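Local atomic coordinates of dihydropyrimidinase (Brevibacillus agri, PDB entry 3SFW), a protein that catalyses the zinc-dependent hydrolytic ring opening of dihydropyrimidines such as dihydrouracil, as a member of the amidohydrolase family. Residues A[390-396]-A[427-433]; A[8-12]-A[48-52]; A[85-89]-A[117-121]; A[79-83]-A[437-443]. All coordinates share one frame; numbering follows the deposited sequence.

How the contacts relate
From the N terminus, contact 2 closes first, pairing 8-12 with 48-52 and tying an early strand to strand 49-59. The chain then enters helix 74-83, where contact 4 opens; it closes only at 437-443, so it encloses most of the remaining chain. Within that long loop lie contact 3, joining 85-89 to 117-121, and later contact 1, joining 390-396 to 427-433. These two follow each other in series, and none of the four cross. Contacts 1, 2 and 3 lie in one mixed sheet, in which strand 49-59 adjoins strands 9-11, 86-93 and 393-403. Contact 4 fastens the helix before strand 86-93 to the hairpin at the end of this sheet.

Contact 1. Residues A[390-396]-A[427-433]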
loop_
_atom_site.group_PDB
_atom_site.type_symbol
_atom_site.label_atom_id
_atom_site.label_comp_id
_atom_site.label_asym_id
_atom_site.label_seq_id
_atom_site.Cartn_x
_atom_site.Cartn_y
_atom_site.Cartn_z
ATOM N N ASP A 390 -28.782 -21.905 22.814
ATOM C CA ASP A 390 -30.235 -21.597 22.739
ATOM C C ASP A 390 -30.733 -22.107 21.387
ATOM O O ASP A 390 -30.052 -21.977 20.359
ATOM C CB ASP A 390 -30.453 -20.083 22.812
ATOM C CG ASP A 390 -30.346 -19.528 24.214
ATOM O OD1 ASP A 390 -30.030 -20.295 25.170
ATOM O OD2 ASP A 390 -30.491 -18.280 24.362
ATOM N N ALA A 391 -31.949 -22.653 21.377
ATOM C CA ALA A 391 -32.513 -23.210 20.186
ATOM C C ALA A 391 -33.101 -22.049 19.372
ATOM O O ALA A 391 -34.315 -21.870 19.328
ATOM C CB ALA A 391 -33.620 -24.218 20.589
ATOM N N ASP A 392 -32.218 -21.293 18.728
ATOM C CA ASP A 392 -32.596 -20.117 17.937
ATOM C C ASP A 392 -32.255 -20.512 16.502
ATOM O O ASP A 392 -31.058 -20.586 16.109
ATOM C CB ASP A 392 -31.738 -18.896 18.329
ATOM C CG ASP A 392 -32.141 -18.259 19.657
ATOM O OD1 ASP A 392 -32.793 -18.925 20.514
ATOM O OD2 ASP A 392 -31.676 -17.117 19.874
ATOM N N ILE A 393 -33.266 -20.989 15.786
ATOM C CA ILE A 393 -33.050 -21.725 14.571
ATOM C C ILE A 393 -34.034 -21.241 13.504
ATOM O O ILE A 393 -35.208 -20.995 13.790
ATOM C CB ILE A 393 -33.272 -23.246 14.836
ATOM C CG1 ILE A 393 -32.215 -23.729 15.826
ATOM C CG2 ILE A 393 -33.213 -24.084 13.462
ATOM C CD1 ILE A 393 -32.458 -25.152 16.328
ATOM N N VAL A 394 -33.551 -21.157 12.267
ATOM C CA VAL A 394 -34.390 -20.783 11.127
ATOM C C VAL A 394 -34.513 -21.969 10.192
ATOM O O VAL A 394 -33.500 -22.586 9.824
ATOM C CB VAL A 394 -33.770 -19.593 10.371
ATOM C CG1 VAL A 394 -34.596 -19.264 9.131
ATOM C CG2 VAL A 394 -33.699 -18.381 11.303
ATOM N N LEU A 395 -35.753 -22.298 9.790
ATOM C CA LEU A 395 -35.956 -23.245 8.726
ATOM C C LEU A 395 -36.083 -22.450 7.433
ATOM O O LEU A 395 -36.999 -21.624 7.304
ATOM C CB LEU A 395 -37.251 -24.051 8.972
ATOM C CG LEU A 395 -37.311 -24.913 10.243
ATOM C CD1 LEU A 395 -38.407 -25.984 10.114
ATOM C CD2 LEU A 395 -36.038 -25.493 10.613
ATOM N N PHE A 396 -35.107 -22.626 6.525
ATOM C CA PHE A 396 -34.962 -21.741 5.357
ATOM C C PHE A 396 -35.065 -22.578 4.074
ATOM O O PHE A 396 -34.376 -23.620 3.931
ATOM C CB PHE A 396 -33.583 -21.048 5.432
ATOM C CG PHE A 396 -33.358 -20.033 4.355
ATOM C CD1 PHE A 396 -33.802 -18.704 4.520
ATOM C CD2 PHE A 396 -32.612 -20.362 3.223
ATOM C CE1 PHE A 396 -33.584 -17.754 3.523
ATOM C CE2 PHE A 396 -32.343 -19.391 2.241
ATOM C CZ PHE A 396 -32.818 -18.096 2.395
ATOM N N VAL A 427 -37.799 -17.575 4.374
ATOM C CA VAL A 427 -37.828 -17.958 5.805
ATOM C C VAL A 427 -39.171 -18.602 6.159
ATOM O O VAL A 427 -40.232 -17.939 6.109
ATOM C CB VAL A 427 -37.557 -16.715 6.686
ATOM C CG1 VAL A 427 -37.707 -17.047 8.178
ATOM C CG2 VAL A 427 -36.109 -16.166 6.378
ATOM N N ILE A 428 -39.149 -19.905 6.413
ATOM C CA ILE A 428 -40.410 -20.633 6.629
ATOM C C ILE A 428 -40.831 -20.598 8.088
ATOM O O ILE A 428 -41.960 -20.206 8.396
ATOM C CB ILE A 428 -40.304 -22.092 6.156
ATOM C CG1 ILE A 428 -39.840 -22.126 4.684
ATOM C CG2 ILE A 428 -41.633 -22.889 6.448
ATOM C CD1 ILE A 428 -40.745 -21.343 3.706
ATOM N N SER A 429 -39.943 -21.048 8.985
ATOM C CA SER A 429 -40.235 -21.043 10.416
ATOM C C SER A 429 -39.026 -20.549 11.203
ATOM O O SER A 429 -37.898 -20.691 10.742
ATOM C CB SER A 429 -40.623 -22.441 10.865
ATOM O OG SER A 429 -41.792 -22.817 10.144
ATOM N N VAL A 430 -39.287 -19.962 12.370
ATOM C CA VAL A 430 -38.245 -19.338 13.192
ATOM C C VAL A 430 -38.514 -19.693 14.640
ATOM O O VAL A 430 -39.597 -19.404 15.178
ATOM C CB VAL A 430 -38.258 -17.815 13.023
ATOM C CG1 VAL A 430 -37.200 -17.137 13.921
ATOM C CG2 VAL A 430 -38.074 -17.433 11.552
ATOM N N LEU A 431 -37.547 -20.354 15.277
ATOM C CA LEU A 431 -37.620 -20.629 16.718
ATOM C C LEU A 431 -36.694 -19.692 17.471
ATOM O O LEU A 431 -35.552 -19.417 17.002
ATOM C CB LEU A 431 -37.166 -22.055 16.991
ATOM C CG LEU A 431 -38.106 -23.102 16.354
ATOM C CD1 LEU A 431 -37.295 -24.104 15.532
ATOM C CD2 LEU A 431 -38.926 -23.853 17.441
ATOM N N SER A 432 -37.155 -19.259 18.639
ATOM C CA SER A 432 -36.347 -18.449 19.581
ATOM C C SER A 432 -36.379 -19.146 20.953
ATOM O O SER A 432 -37.457 -19.332 21.513
ATOM C CB SER A 432 -36.899 -17.024 19.666
ATOM O OG SER A 432 -36.314 -16.316 20.763
ATOM N N ARG A 433 -35.230 -19.602 21.453
ATOM C CA ARG A 433 -35.200 -20.384 22.705
ATOM C C ARG A 433 -36.233 -21.528 22.698
ATOM O O ARG A 433 -36.942 -21.755 23.668
ATOM C CB ARG A 433 -35.321 -19.456 23.932
ATOM C CG ARG A 433 -33.967 -18.766 24.293
ATOM C CD ARG A 433 -34.008 -17.753 25.482
ATOM N NE ARG A 433 -34.824 -16.579 25.182
ATOM C CZ ARG A 433 -36.147 -16.481 25.365
ATOM N NH1 ARG A 433 -36.807 -17.320 26.153
ATOM N NH2 ARG A 433 -36.785 -15.407 24.883
HETATM O O HOH W 1 -33.827 -15.334 20.342
#
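I393 and L431 face each other as a hydrogen-bonded pair in an antiparallel ladder whose strands meet at 170°. Each gives its N-H to the other's carbonyl: L431 N lies 2.8 Å from I393 O, while the return bond from I393 N to L431 O is more bent. L395 N donates to S429 O at 2.8 Å. Beyond it the register slips, for L395 O receives I428 N at 2.9 Å and S429 N only weakly; I428 and S429 facing L395 make a classic beta bulge.

On the N-terminal side of I393, side-chain polar bonds take over. D392 OD1 accepts R433 N at 2.7 Å on the anti side, with the donor well out of the carboxylate plane, and OD2 takes a water that also receives the proton of S432 OG. A short carboxylate suits this place because its two oxygens serve separate partners; OD2 also meets K382. D390 OD2 touches the aliphatic R433 CG at 3.5 Å, its own salt bridge going to K382, whereas the guanidinium reaches E26, D119 and the A449 carbonyl.

Apolar contacts fill the face bearing V394, F396 and V427. With V427 CG1 anti to its nitrogen (chi1 175°), that branch meets V394 CG1 at 3.9 Å and CG2 lies at the F396 ring edge, 3.9 Å from CD1.

Strand 49-59 flanks 393-396 on one side, with F396 against L51, and strand 435-439 flanks 427-432 on the other.

Contact 2. Residues A[8-12]-A[48-52]; sequences GTVVT and YYLLP
L50 grips strand 9-11 on both sides of V10, as a residue in a parallel ladder does: its N donates to T9 O at 2.8 Å, and its O receives V11 N at 3.1 Å. The side chain forks, sending CD1 to G8 CA at 3.7 Å and CD2 to V10 CG2. Glycine suits G8, since a beta carbon there would collide with L50 CD1.

V11 works on the face that carries T9 and Y49. Its CG2 approaches Y49 CD1 to 3.5 Å, the two side chains crossing obliquely, while its CB meets L51 CD2 at 4.0 Å. A beta-branched residue suits this spot because separate parts of it touch two neighbours.

T9 divides its branches by chemistry. With OG1 beside the backbone nitrogen (chi1 -56°), the hydroxyl donates to a water that donates to Y48 O, and CG2 lies along the Y49 ring, 4.1 Å from CD1. T9 N binds Y48 O directly, almost straight at 171°.

Strand 9-11 joins strand 49-59, which leads to the zinc ligands H58 and H60. Strand 16-18 pairs with the other edge of strand 9-11, strand 393-403 flanks 49-59, and L361 of helix 361-376 packs on V11 and Y49.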
loop_
_atom_site.group_PDB
_atom_site.type_symbol
_atom_site.label_atom_id
_atom_site.label_comp_id
_atom_site.label_asym_id
_atom_site.label_seq_id
_atom_site.Cartn_x
_atom_site.Cartn_y
_atom_site.Cartn_z
ATOM N N GLY A 8 -33.755 -32.302 7.841
ATOM C CA GLY A 8 -33.203 -31.049 7.312
ATOM C C GLY A 8 -31.679 -31.127 7.163
ATOM O O GLY A 8 -31.063 -32.148 7.540
ATOM N N THR A 9 -31.106 -30.088 6.557
ATOM C CA THR A 9 -29.634 -29.936 6.416
ATOM C C THR A 9 -29.156 -28.779 7.291
ATOM O O THR A 9 -29.573 -27.638 7.099
ATOM C CB THR A 9 -29.285 -29.674 4.988
ATOM O OG1 THR A 9 -29.816 -30.734 4.190
ATOM C CG2 THR A 9 -27.738 -29.601 4.775
ATOM N N VAL A 10 -28.396 -29.117 8.332
ATOM C CA VAL A 10 -27.801 -28.112 9.244
ATOM C C VAL A 10 -26.602 -27.441 8.562
ATOM O O VAL A 10 -25.738 -28.116 8.033
ATOM C CB VAL A 10 -27.323 -28.791 10.551
ATOM C CG1 VAL A 10 -26.654 -27.736 11.560
ATOM C CG2 VAL A 10 -28.532 -29.510 11.208
ATOM N N VAL A 11 -26.571 -26.108 8.574
ATOM C CA VAL A 11 -25.421 -25.376 8.040
ATOM C C VAL A 11 -25.049 -24.398 9.108
ATOM O O VAL A 11 -25.901 -23.649 9.601
ATOM C CB VAL A 11 -25.792 -24.538 6.787
ATOM C CG1 VAL A 11 -24.533 -23.772 6.278
ATOM C CG2 VAL A 11 -26.374 -25.426 5.710
ATOM N N THR A 12 -23.796 -24.435 9.542
ATOM C CA THR A 12 -23.330 -23.448 10.513
ATOM C C THR A 12 -22.110 -22.757 9.900
ATOM O O THR A 12 -21.884 -22.839 8.680
ATOM C CB THR A 12 -22.931 -24.088 11.840
ATOM O OG1 THR A 12 -21.776 -24.911 11.623
ATOM C CG2 THR A 12 -24.101 -24.950 12.467
ATOM N N TYR A 48 -35.347 -28.134 3.577
ATOM C CA TYR A 48 -34.883 -26.866 4.198
ATOM C C TYR A 48 -33.443 -26.984 4.682
ATOM O O TYR A 48 -32.995 -28.075 5.123
ATOM C CB TYR A 48 -35.761 -26.487 5.412
ATOM C CG TYR A 48 -37.259 -26.346 5.118
ATOM C CD1 TYR A 48 -37.736 -25.997 3.846
ATOM C CD2 TYR A 48 -38.181 -26.614 6.116
ATOM C CE1 TYR A 48 -39.137 -25.870 3.614
ATOM C CE2 TYR A 48 -39.540 -26.488 5.894
ATOM C CZ TYR A 48 -40.009 -26.132 4.659
ATOM O OH TYR A 48 -41.385 -25.976 4.506
ATOM N N TYR A 49 -32.784 -25.839 4.750
ATOM C CA TYR A 49 -31.665 -25.646 5.651
ATOM C C TYR A 49 -32.136 -25.277 7.086
ATOM O O TYR A 49 -33.111 -24.542 7.261
ATOM C CB TYR A 49 -30.793 -24.480 5.172
ATOM C CG TYR A 49 -30.023 -24.754 3.914
ATOM C CD1 TYR A 49 -29.233 -25.905 3.794
ATOM C CD2 TYR A 49 -30.085 -23.864 2.831
ATOM C CE1 TYR A 49 -28.527 -26.141 2.620
ATOM C CE2 TYR A 49 -29.377 -24.095 1.662
ATOM C CZ TYR A 49 -28.661 -25.261 1.542
ATOM O OH TYR A 49 -27.924 -25.450 0.397
ATOM N N LEU A 50 -31.439 -25.800 8.092
ATOM C CA LEU A 50 -31.545 -25.281 9.468
ATOM C C LEU A 50 -30.359 -24.337 9.642
ATOM O O LEU A 50 -29.197 -24.786 9.635
ATOM C CB LEU A 50 -31.421 -26.403 10.502
ATOM C CG LEU A 50 -32.573 -27.387 10.674
ATOM C CD1 LEU A 50 -32.893 -28.081 9.443
ATOM C CD2 LEU A 50 -32.359 -28.389 11.828
ATOM N N LEU A 51 -30.650 -23.059 9.841
ATOM C CA LEU A 51 -29.609 -22.020 10.042
ATOM C C LEU A 51 -29.636 -21.546 11.467
ATOM O O LEU A 51 -30.715 -21.438 12.047
ATOM C CB LEU A 51 -29.892 -20.824 9.133
ATOM C CG LEU A 51 -30.041 -21.165 7.640
ATOM C CD1 LEU A 51 -30.397 -19.917 6.828
ATOM C CD2 LEU A 51 -28.737 -21.780 7.124
ATOM N N PRO A 52 -28.468 -21.204 12.044
ATOM C CA PRO A 52 -28.528 -20.434 13.298
ATOM C C PRO A 52 -29.263 -19.122 13.037
ATOM O O PRO A 52 -29.045 -18.487 11.992
ATOM C CB PRO A 52 -27.034 -20.156 13.634
ATOM C CG PRO A 52 -26.258 -21.224 12.839
ATOM C CD PRO A 52 -27.088 -21.344 11.541
HETATM O O HOH W 2 -32.385 -30.346 3.571
#

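Contact 3. Residues A[85-89]-A[117-121]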
loop_
_atom_site.group_PDB
_atom_site.type_symbol
_atom_site.label_atom_id
_atom_site.label_comp_id
_atom_site.label_asym_id
_atom_site.label_seq_id
_atom_site.Cartn_x
_atom_site.Cartn_y
_atom_site.Cartn_z
ATOM N N GLY A 85 -35.792 -13.882 9.407
ATOM C CA GLY A 85 -34.812 -14.948 9.799
ATOM C C GLY A 85 -33.783 -14.494 10.809
ATOM O O GLY A 85 -32.752 -15.158 10.994
ATOM N N THR A 86 -34.093 -13.411 11.536
ATOM C CA THR A 86 -33.172 -12.874 12.556
ATOM C C THR A 86 -33.811 -13.107 13.931
ATOM O O THR A 86 -34.959 -12.724 14.168
ATOM C CB THR A 86 -32.886 -11.370 12.289
ATOM O OG1 THR A 86 -32.045 -11.262 11.135
ATOM C CG2 THR A 86 -32.187 -10.695 13.489
ATOM N N THR A 87 -33.076 -13.766 14.823
ATOM C CA THR A 87 -33.582 -14.143 16.127
ATOM C C THR A 87 -33.035 -13.320 17.330
ATOM O O THR A 87 -33.521 -13.488 18.477
ATOM C CB THR A 87 -33.397 -15.664 16.393
ATOM O OG1 THR A 87 -32.027 -16.002 16.175
ATOM C CG2 THR A 87 -34.258 -16.496 15.446
ATOM N N SER A 88 -31.971 -12.519 17.112
ATOM C CA SER A 88 -31.459 -11.630 18.160
ATOM C C SER A 88 -31.061 -10.332 17.504
ATOM O O SER A 88 -30.609 -10.330 16.334
ATOM C CB SER A 88 -30.199 -12.259 18.801
ATOM O OG SER A 88 -30.616 -13.260 19.679
ATOM N N ILE A 89 -31.212 -9.225 18.230
ATOM C CA ILE A 89 -30.731 -7.945 17.767
ATOM C C ILE A 89 -29.883 -7.287 18.834
ATOM O O ILE A 89 -29.983 -7.635 20.034
ATOM C CB ILE A 89 -31.916 -6.937 17.442
ATOM C CG1 ILE A 89 -32.772 -6.670 18.702
ATOM C CG2 ILE A 89 -32.807 -7.484 16.306
ATOM C CD1 ILE A 89 -33.756 -5.528 18.489
ATOM N N VAL A 117 -40.231 -9.616 20.648
ATOM C CA VAL A 117 -40.706 -10.985 20.418
ATOM C C VAL A 117 -39.529 -11.928 20.254
ATOM O O VAL A 117 -39.707 -13.141 20.302
ATOM C CB VAL A 117 -41.639 -11.094 19.203
ATOM C CG1 VAL A 117 -42.785 -10.042 19.325
ATOM C CG2 VAL A 117 -40.883 -10.885 17.879
ATOM N N ILE A 118 -38.332 -11.352 20.129
ATOM C CA ILE A 118 -37.101 -12.148 20.140
ATOM C C ILE A 118 -36.062 -11.421 20.967
ATOM O O ILE A 118 -36.315 -10.335 21.519
ATOM C CB ILE A 118 -36.546 -12.406 18.708
ATOM C CG1 ILE A 118 -36.638 -11.152 17.865
ATOM C CG2 ILE A 118 -37.381 -13.447 17.978
ATOM C CD1 ILE A 118 -35.435 -10.476 17.594
ATOM N N ASP A 119 -34.899 -12.058 21.163
ATOM C CA ASP A 119 -33.968 -11.599 22.170
ATOM C C ASP A 119 -33.181 -10.371 21.713
ATOM O O ASP A 119 -33.036 -10.140 20.506
ATOM C CB ASP A 119 -33.006 -12.711 22.560
ATOM C CG ASP A 119 -33.691 -13.785 23.379
ATOM O OD1 ASP A 119 -34.932 -13.647 23.587
ATOM O OD2 ASP A 119 -33.034 -14.754 23.815
ATOM N N TYR A 120 -32.683 -9.587 22.673
ATOM C CA TYR A 120 -32.059 -8.293 22.330
ATOM C C TYR A 120 -30.949 -7.972 23.307
ATOM O O TYR A 120 -31.091 -8.191 24.534
ATOM C CB TYR A 120 -33.094 -7.142 22.314
ATOM C CG TYR A 120 -33.894 -7.018 23.609
ATOM C CD1 TYR A 120 -35.021 -7.838 23.846
ATOM C CD2 TYR A 120 -33.526 -6.061 24.592
ATOM C CE1 TYR A 120 -35.702 -7.800 25.098
ATOM C CE2 TYR A 120 -34.201 -6.003 25.813
ATOM C CZ TYR A 120 -35.308 -6.835 26.043
ATOM O OH TYR A 120 -35.958 -6.755 27.270
ATOM N N GLY A 121 -29.916 -7.307 22.800
ATOM C CA GLY A 121 -28.968 -6.682 23.673
ATOM C C GLY A 121 -28.936 -5.219 23.342
ATOM O O GLY A 121 -29.645 -4.759 22.400
#
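Parallel strand pairing, S88 with D119 and I89 with Y120, joins the two strands of a beta-alpha-beta unit whose connecting helix is 101-112, consistent with the TIM-barrel fold of amidohydrolases. The ladder begins loosely, with a weak bond from D119 N to T87 O, and tightens along the strands: I89 N reaches D119 O at 3.1 Å, then G121 N reaches I89 O at 2.8 Å in the carbonyl plane. I89 therefore bonds to the residues before and after its partner Y120.

I118 stands just ahead of the ladder and leans on its first carbonyl. CB lies 3.2 Å from T87 O, and CG1, set between the backbone nitrogen and carbonyl carbon (chi1 42°), carries CD1 back over the T87 peptide to I89 CG2, 4.2 Å away. The branched chain suits a site where it rests against a carbonyl and reaches an apolar neighbour. Cutting I118 back to an alanine is likely to leave a gap over the T87 peptide and take the CD1 contact from I89 CG2.

I89 CG1, on a side chain about 12 Å from a zinc ion, packs 3.7 Å from Y120 CB. On the other face S88 OG sits 3.8 Å from D119 CB. Salt bridges to K382 and R433 hold the buried D119 carboxylate.

Strand 49-59 borders 86-89 on the side away from D119, and T78 of helix 74-83 touches both I89 and I118.

Contact 4. Residues A[79-83]-A[437-443]; sequences KAAAF and VVRNKQF
K79 lays its CD over the face of the F443 ring, 3.5 Å from the centroid and 10° off the normal, a CH-pi contact. This packs helix 74-83 against a beta hairpin that reverses through a type I' turn from R439 to Q442. N440 and K441 occupy its central positions with positive phi, a conformation asparagine tolerates well. Mutual backbone bonds between R439 and Q442 close the hairpin, but no hydrogen bond crosses to the helix.

The lysine suits its place by being long and apolar for most of its length. CG points anti to the backbone nitrogen (chi1 178°), and bends farther along lift NZ well above the F443 ring, where any cation-pi attraction is weak at most.

One turn on, A82 is small enough to let the hairpin come close: its CB meets V437 CG1 at 3.6 Å. V437 and V438 both face V430 in a classic beta bulge, and both turn their side chains to the helix.

F83, the last residue of the helix, has the most surface buried by this contact. V438 CG2 sits over one face of its ring, 4.0 Å from the centroid, and F443 CB touches CZ at 3.7 Å; H410 also stacks with this ring. Replacing F83 by alanine would probably leave V438 CG2 and F443 CB without their aromatic partner and open a gap between helix and turn. K441 sends its amine to D426, yet its carbonyl stays here: K441 O lies at the F83 ring edge, 3.5 Å from CE2.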
loop_
_atom_site.group_PDB
_atom_site.type_symbol
_atom_site.label_atom_id
_atom_site.label_comp_id
_atom_site.label_asym_id
_atom_site.label_seq_id
_atom_site.Cartn_x
_atom_site.Cartn_y
_atom_site.Cartn_z
ATOM N N LYS A 79 -40.571 -8.257 15.407
ATOM C CA LYS A 79 -41.409 -9.197 14.663
ATOM C C LYS A 79 -40.924 -9.250 13.200
ATOM O O LYS A 79 -40.835 -10.331 12.590
ATOM C CB LYS A 79 -42.905 -8.813 14.742
ATOM C CG LYS A 79 -43.802 -9.712 13.969
ATOM C CD LYS A 79 -45.263 -9.617 14.525
ATOM C CE LYS A 79 -45.726 -8.148 14.525
ATOM N NZ LYS A 79 -46.042 -7.631 13.183
ATOM N N ALA A 80 -40.594 -8.084 12.640
ATOM C CA ALA A 80 -40.127 -8.016 11.263
ATOM C C ALA A 80 -38.760 -8.739 11.135
ATOM O O ALA A 80 -38.521 -9.479 10.201
ATOM C CB ALA A 80 -39.994 -6.543 10.848
ATOM N N ALA A 81 -37.898 -8.558 12.123
ATOM C CA ALA A 81 -36.606 -9.272 12.137
ATOM C C ALA A 81 -36.869 -10.772 12.092
ATOM O O ALA A 81 -36.241 -11.496 11.301
ATOM C CB ALA A 81 -35.812 -8.920 13.420
ATOM N N ALA A 82 -37.790 -11.243 12.928
ATOM C CA ALA A 82 -38.062 -12.693 12.993
ATOM C C ALA A 82 -38.617 -13.198 11.649
ATOM O O ALA A 82 -38.197 -14.239 11.140
ATOM C CB ALA A 82 -39.063 -13.018 14.140
ATOM N N PHE A 83 -39.543 -12.453 11.037
ATOM C CA PHE A 83 -40.026 -12.904 9.730
ATOM C C PHE A 83 -38.861 -13.000 8.735
ATOM O O PHE A 83 -39.006 -13.661 7.709
ATOM C CB PHE A 83 -41.109 -11.981 9.194
ATOM C CG PHE A 83 -42.498 -12.355 9.667
ATOM C CD1 PHE A 83 -43.128 -11.594 10.664
ATOM C CD2 PHE A 83 -43.177 -13.446 9.102
ATOM C CE1 PHE A 83 -44.438 -11.893 11.061
ATOM C CE2 PHE A 83 -44.472 -13.808 9.542
ATOM C CZ PHE A 83 -45.117 -13.006 10.492
ATOM N N VAL A 437 -41.605 -18.534 16.827
ATOM C CA VAL A 437 -41.981 -17.098 16.703
ATOM C C VAL A 437 -42.745 -16.942 15.384
ATOM O O VAL A 437 -43.794 -16.258 15.298
ATOM C CB VAL A 437 -40.698 -16.181 16.666
ATOM C CG1 VAL A 437 -41.106 -14.651 16.546
ATOM C CG2 VAL A 437 -39.870 -16.426 17.984
ATOM N N VAL A 438 -42.184 -17.538 14.332
ATOM C CA VAL A 438 -42.861 -17.660 13.047
ATOM C C VAL A 438 -42.960 -19.159 12.726
ATOM O O VAL A 438 -42.006 -19.927 12.929
ATOM C CB VAL A 438 -42.010 -16.931 11.942
ATOM C CG1 VAL A 438 -42.609 -17.167 10.537
ATOM C CG2 VAL A 438 -41.903 -15.433 12.252
ATOM N N ARG A 439 -44.121 -19.605 12.275
ATOM C CA ARG A 439 -44.249 -20.983 11.840
ATOM C C ARG A 439 -45.031 -20.997 10.552
ATOM O O ARG A 439 -46.125 -20.406 10.491
ATOM C CB ARG A 439 -44.963 -21.801 12.894
ATOM C CG ARG A 439 -44.909 -23.321 12.586
ATOM C CD ARG A 439 -45.426 -24.108 13.749
ATOM N NE ARG A 439 -45.207 -25.542 13.576
ATOM C CZ ARG A 439 -45.392 -26.418 14.555
ATOM N NH1 ARG A 439 -45.785 -25.992 15.744
ATOM N NH2 ARG A 439 -45.205 -27.696 14.347
ATOM N N ASN A 440 -44.436 -21.573 9.505
ATOM C CA ASN A 440 -45.036 -21.523 8.165
ATOM C C ASN A 440 -45.501 -20.127 7.783
ATOM O O ASN A 440 -46.617 -19.933 7.250
ATOM C CB ASN A 440 -46.172 -22.566 8.080
ATOM C CG ASN A 440 -45.644 -23.957 8.230
ATOM O OD1 ASN A 440 -44.702 -24.316 7.545
ATOM N ND2 ASN A 440 -46.179 -24.728 9.179
ATOM N N LYS A 441 -44.610 -19.168 7.981
ATOM C CA LYS A 441 -44.812 -17.787 7.556
ATOM C C LYS A 441 -45.995 -17.087 8.265
ATOM O O LYS A 441 -46.453 -16.057 7.802
ATOM C CB LYS A 441 -44.895 -17.657 6.009
ATOM C CG LYS A 441 -43.569 -18.082 5.306
ATOM C CD LYS A 441 -43.761 -18.277 3.818
ATOM C CE LYS A 441 -43.677 -16.961 3.125
ATOM N NZ LYS A 441 -43.809 -17.247 1.662
ATOM N N GLN A 442 -46.371 -17.584 9.439
ATOM C CA GLN A 442 -47.399 -16.921 10.264
ATOM C C GLN A 442 -46.806 -16.601 11.629
ATOM O O GLN A 442 -45.953 -17.347 12.142
ATOM C CB GLN A 442 -48.596 -17.868 10.408
ATOM C CG GLN A 442 -49.301 -18.090 9.041
ATOM C CD GLN A 442 -50.244 -19.273 9.059
ATOM O OE1 GLN A 442 -49.860 -20.369 9.480
ATOM N NE2 GLN A 442 -51.476 -19.077 8.565
ATOM N N PHE A 443 -47.197 -15.476 12.200
ATOM C CA PHE A 443 -46.620 -15.095 13.494
ATOM C C PHE A 443 -47.345 -15.822 14.627
ATOM O O PHE A 443 -48.552 -15.568 14.882
ATOM C CB PHE A 443 -46.741 -13.586 13.712
ATOM C CG PHE A 443 -46.311 -13.133 15.085
ATOM C CD1 PHE A 443 -44.986 -13.363 15.526
ATOM C CD2 PHE A 443 -47.139 -12.341 15.852
ATOM C CE1 PHE A 443 -44.562 -12.858 16.777
ATOM C CE2 PHE A 443 -46.731 -11.844 17.093
ATOM C CZ PHE A 443 -45.439 -12.135 17.567
#